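Local structure of phosphatidylinositide phosphatase SAC2 (Homo sapiens, 4XUU) at the interface of chains A and B. The protein removes the 4-phosphate from phosphoinositides, mainly phosphatidylinositol 4-phosphate, in endocytic recycling, and forms homodimers, here through its hSac2 domain. Numbering follows the deposited sequence. Chains: chain A/B, Phosphatidylinositide phosphatase SAC2.

Contact 1 and contact 2 belong to one two-fold symmetric interface between hSac2 domains, their C-alpha centres about 19 Å apart. Helix 4-19 of each chain reaches over to the strands of the other, a reciprocal packing. Contact 1 sets the later turns of the B helix against A strands 48-54, 57-63 and 72-77, with the end of the A helix alongside; contact 2 sets the earlier turns of the A helix against B strands 57-63 and 72-77, B:Val70 and the C-terminal loop at B:Asp167. Tyr73 and Leu12 serve in both, with the chains exchanged. The protein is a homodimer, which this reciprocal packing fits.

Contact 1: the interface of chains A and B. Residues chain A 15, 19, 50, 63, 73; chain B 12, 16, 26.
Helix 4-19 of chain B, helical through B:Leu12 (phi/psi -64/-44°), lies between extended strand residues of chain A, such as A:Leu50, and the end of the A helix that carries A:Tyr15 and A:Leu19. B:Leu12 is the central apolar contact, its two methyls meeting different groups. CD2 of B:Leu12 touches CD1 of A:Leu19 at 3.7 Å, the two side chains crossing at about a right angle. The same CD2 of B:Leu12 lies 3.8 Å from CD2 of A:Leu50. CD1 of B:Leu12 turns instead to A:Tyr73, meeting ring atom CE2 at 3.8 Å. A:Leu50 also divides its branches: while CD2 serves B:Leu12, CD1 packs 3.9 Å from CE2 of B:Phe26, at the start of strand 26-34. With CG of A:Leu50 opposite its backbone N (chi1 -179°), the fork extends from the strand into this group. Trimmed to an alanine here, A:Leu50 would probably leave a gap between B:Leu12 and B:Phe26, the latter losing its methyl neighbour. Within chain A, the ring of A:Tyr63 holds CB of A:Leu50 at its edge, in plane, and so flanks the base of the fork. Selenomethionine B:Met16, one helical turn beyond B:Leu12, bends at chi2 and points its terminal methyl CE toward the fork of A:Leu50, tip to tip, 4.2 Å from CD2. The phenol OH of A:Tyr15 is 3.3 Å from CE of B:Met16.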
loop_
_atom_site.group_PDB
_atom_site.type_symbol
_atom_site.label_atom_id
_atom_site.label_comp_id
_atom_site.label_asym_id
_atom_site.label_seq_id
_atom_site.Cartn_x
_atom_site.Cartn_y
_atom_site.Cartn_z
ATOM N N TYR A 15 27.555 6.823 20.623
ATOM C CA TYR A 15 26.736 5.627 20.444
ATOM C C TYR A 15 26.587 5.222 18.979
ATOM O O TYR A 15 26.824 4.066 18.622
ATOM C CB TYR A 15 25.354 5.853 21.059
ATOM C CG TYR A 15 24.344 4.762 20.776
ATOM C CD1 TYR A 15 24.641 3.424 21.019
ATOM C CD2 TYR A 15 23.094 5.070 20.258
ATOM C CE1 TYR A 15 23.718 2.427 20.768
ATOM C CE2 TYR A 15 22.161 4.078 20.001
ATOM C CZ TYR A 15 22.480 2.760 20.258
ATOM O OH TYR A 15 21.557 1.773 20.002
ATOM N N LEU A 19 27.992 1.776 17.364
ATOM C CA LEU A 19 26.966 0.824 16.933
ATOM C C LEU A 19 27.311 0.092 15.632
ATOM O O LEU A 19 27.029 -1.098 15.495
ATOM C CB LEU A 19 25.616 1.540 16.792
ATOM C CG LEU A 19 24.323 0.716 16.771
ATOM C CD1 LEU A 19 24.143 -0.067 18.058
ATOM C CD2 LEU A 19 23.125 1.621 16.538
ATOM N N LEU A 50 15.462 -6.691 17.898
ATOM C CA LEU A 50 15.915 -5.424 17.345
ATOM C C LEU A 50 16.432 -5.629 15.920
ATOM O O LEU A 50 17.283 -6.486 15.675
ATOM C CB LEU A 50 16.982 -4.780 18.237
ATOM C CG LEU A 50 17.533 -3.421 17.775
ATOM C CD1 LEU A 50 16.506 -2.287 17.934
ATOM C CD2 LEU A 50 18.822 -3.072 18.495
ATOM N N TYR A 63 16.334 -10.735 22.143
ATOM C CA TYR A 63 16.502 -10.460 23.569
ATOM C C TYR A 63 15.974 -11.601 24.430
ATOM O O TYR A 63 14.989 -12.250 24.077
ATOM C CB TYR A 63 15.794 -9.158 23.952
ATOM C CG TYR A 63 16.529 -7.907 23.537
ATOM C CD1 TYR A 63 16.369 -7.370 22.258
ATOM C CD2 TYR A 63 17.383 -7.258 24.420
ATOM C CE1 TYR A 63 17.046 -6.219 21.873
ATOM C CE2 TYR A 63 18.064 -6.106 24.044
ATOM C CZ TYR A 63 17.893 -5.594 22.770
ATOM O OH TYR A 63 18.566 -4.453 22.397
ATOM N N TYR A 73 22.867 -12.575 18.211
ATOM C CA TYR A 73 23.221 -11.388 17.437
ATOM C C TYR A 73 23.793 -11.770 16.077
ATOM O O TYR A 73 24.650 -12.639 15.979
ATOM C CB TYR A 73 24.221 -10.529 18.219
ATOM C CG TYR A 73 24.779 -9.349 17.455
ATOM C CD1 TYR A 73 25.907 -9.491 16.641
ATOM C CD2 TYR A 73 24.195 -8.089 17.557
ATOM C CE1 TYR A 73 26.429 -8.414 15.939
ATOM C CE2 TYR A 73 24.710 -7.000 16.857
ATOM C CZ TYR A 73 25.827 -7.172 16.052
ATOM O OH TYR A 73 26.347 -6.103 15.364
ATOM N N LEU B 12 25.211 -2.891 23.282
ATOM C CA LEU B 12 23.841 -2.588 22.863
ATOM C C LEU B 12 22.918 -2.383 24.061
ATOM O O LEU B 12 22.119 -1.448 24.079
ATOM C CB LEU B 12 23.287 -3.708 21.979
ATOM C CG LEU B 12 23.488 -3.644 20.466
ATOM C CD1 LEU B 12 23.512 -5.048 19.885
ATOM C CD2 LEU B 12 22.392 -2.817 19.817
HETATM N N MSE B 16 21.008 1.283 25.186
HETATM C CA MSE B 16 19.559 1.448 25.224
HETATM C C MSE B 16 19.155 1.959 26.604
HETATM O O MSE B 16 18.147 2.652 26.751
HETATM C CB MSE B 16 18.846 0.135 24.898
HETATM C CG MSE B 16 18.868 -0.221 23.419
HETATM SE SE MSE B 16 17.881 1.068 22.338
HETATM C CE MSE B 16 18.539 0.545 20.567
ATOM N N PHE B 26 12.249 1.834 23.229
ATOM C CA PHE B 26 12.509 2.086 21.806
ATOM C C PHE B 26 11.474 1.430 20.892
ATOM O O PHE B 26 11.086 0.285 21.111
ATOM C CB PHE B 26 13.909 1.575 21.444
ATOM C CG PHE B 26 14.336 1.891 20.036
ATOM C CD1 PHE B 26 14.812 3.156 19.707
ATOM C CD2 PHE B 26 14.273 0.919 19.039
ATOM C CE1 PHE B 26 15.216 3.450 18.402
ATOM C CE2 PHE B 26 14.671 1.203 17.737
ATOM C CZ PHE B 26 15.147 2.470 17.420
#

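Contact 2: the interface of chains A and B. Residues chain A 5, 8-9, 12; chain B 61, 70, 73, 167.
A chi1 of 169° swings the ring of B:Tyr73 away from its backbone N and, with chi2 at -83°, presents a face to helix 4-19 of chain A; on that helix A:Ile8 has CG2 opposite its own N, aimed at the ring. CG2 of A:Ile8 rests over the face of B:Tyr73 as a CH-pi contact, 3.7 Å from the ring centroid, displaced toward the rim near the phenol carbon CZ. A:Leu12, one turn further along, reaches one side of the ring: its CD1 is 3.6 Å from CD2 of B:Tyr73, and the two side chains cross at about a right angle. The same CD1 of A:Leu12 touches CB of B:Ala61 at 3.7 Å, so one leucine branch spans two neighbouring strands.

A:Gln5 comes in by the CD1 rim, the rim across from the one that A:Leu12 meets, bent at chi2 and with its amide plane turned 63° from the ring plane. The amide lies between the B:Tyr73 ring and CB of B:Asp167, CD of A:Gln5 being 3.8 Å from CD1 of B:Tyr73; which end of it is N and which is O is doubtful. B:Asp167, in the C-terminal loop, is fixed from behind: its carboxylate oxygen OD1 accepts a hydrogen bond from the backbone N-H of B:Tyr73, N to OD1 2.8 Å, the donor arriving from above the carboxylate plane. This second-shell bond ties the C-terminal loop to strand 72-77 and probably helps position both partners of A:Gln5.

A:Ser9 faces B:Val70 and the base of the tyrosine. CB of A:Ser9 packs 3.8 Å from CB of B:Val70, and its hydroxyl OG also lies near CB of B:Tyr73. Within the helix OG of A:Ser9 donates back one turn to the carbonyl O of A:Gln5 at 3.1 Å, from above the carbonyl plane. CG2 of B:Val70 stands 3.8 Å from the backbone O of A:Ser9.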
loop_
_atom_site.group_PDB
_atom_site.type_symbol
_atom_site.label_atom_id
_atom_site.label_comp_id
_atom_site.label_asym_id
_atom_site.label_seq_id
_atom_site.Cartn_x
_atom_site.Cartn_y
_atom_site.Cartn_z
ATOM N N GLN A 5 22.976 18.978 28.834
ATOM C CA GLN A 5 22.708 18.860 27.406
ATOM C C GLN A 5 23.936 18.407 26.619
ATOM O O GLN A 5 23.825 17.578 25.711
ATOM C CB GLN A 5 22.172 20.184 26.847
ATOM C CG GLN A 5 21.542 20.082 25.461
ATOM C CD GLN A 5 20.266 19.259 25.449
ATOM O OE1 GLN A 5 19.169 19.797 25.319
ATOM N NE2 GLN A 5 20.403 17.947 25.595
ATOM N N ILE A 8 24.558 14.624 27.010
ATOM C CA ILE A 8 23.546 13.842 26.290
ATOM C C ILE A 8 23.858 13.785 24.794
ATOM O O ILE A 8 23.755 12.726 24.175
ATOM C CB ILE A 8 22.110 14.387 26.533
ATOM C CG1 ILE A 8 21.701 14.185 27.995
ATOM C CG2 ILE A 8 21.102 13.696 25.623
ATOM C CD1 ILE A 8 20.461 14.953 28.417
ATOM N N SER A 9 24.250 14.927 24.231
ATOM C CA SER A 9 24.637 15.018 22.824
ATOM C C SER A 9 25.886 14.191 22.527
ATOM O O SER A 9 25.961 13.516 21.499
ATOM C CB SER A 9 24.871 16.477 22.426
ATOM O OG SER A 9 23.695 17.245 22.600
ATOM N N LEU A 12 25.217 10.479 22.523
ATOM C CA LEU A 12 24.465 10.134 21.327
ATOM C C LEU A 12 25.369 9.900 20.120
ATOM O O LEU A 12 25.241 8.876 19.446
ATOM C CB LEU A 12 23.441 11.228 21.014
ATOM C CG LEU A 12 21.995 10.820 20.727
ATOM C CD1 LEU A 12 21.225 12.023 20.249
ATOM C CD2 LEU A 12 21.890 9.700 19.715
ATOM N N ALA B 61 17.685 14.999 16.726
ATOM C CA ALA B 61 19.063 15.429 16.957
ATOM C C ALA B 61 19.752 15.836 15.660
ATOM O O ALA B 61 19.819 15.051 14.710
ATOM C CB ALA B 61 19.848 14.338 17.658
ATOM N N VAL B 70 26.869 16.280 17.581
ATOM C CA VAL B 70 25.493 16.761 17.652
ATOM C C VAL B 70 25.470 18.237 18.052
ATOM O O VAL B 70 25.974 18.612 19.113
ATOM C CB VAL B 70 24.650 15.900 18.634
ATOM C CG1 VAL B 70 23.258 16.481 18.832
ATOM C CG2 VAL B 70 24.558 14.463 18.136
ATOM N N TYR B 73 19.795 19.204 20.060
ATOM C CA TYR B 73 19.143 17.987 20.547
ATOM C C TYR B 73 17.822 18.310 21.244
ATOM O O TYR B 73 17.719 19.310 21.960
ATOM C CB TYR B 73 20.088 17.231 21.494
ATOM C CG TYR B 73 19.451 16.103 22.274
ATOM C CD1 TYR B 73 18.758 16.353 23.457
ATOM C CD2 TYR B 73 19.551 14.783 21.838
ATOM C CE1 TYR B 73 18.170 15.327 24.180
ATOM C CE2 TYR B 73 18.964 13.741 22.559
ATOM C CZ TYR B 73 18.276 14.027 23.729
ATOM O OH TYR B 73 17.693 13.017 24.455
ATOM N N ASP B 167 17.108 23.810 22.753
ATOM C CA ASP B 167 17.475 22.482 23.254
ATOM C C ASP B 167 16.606 22.060 24.442
ATOM O O ASP B 167 16.326 22.866 25.335
ATOM C CB ASP B 167 18.959 22.444 23.647
ATOM C CG ASP B 167 19.882 22.119 22.472
ATOM O OD1 ASP B 167 19.398 21.642 21.421
ATOM O OD2 ASP B 167 21.107 22.335 22.609
#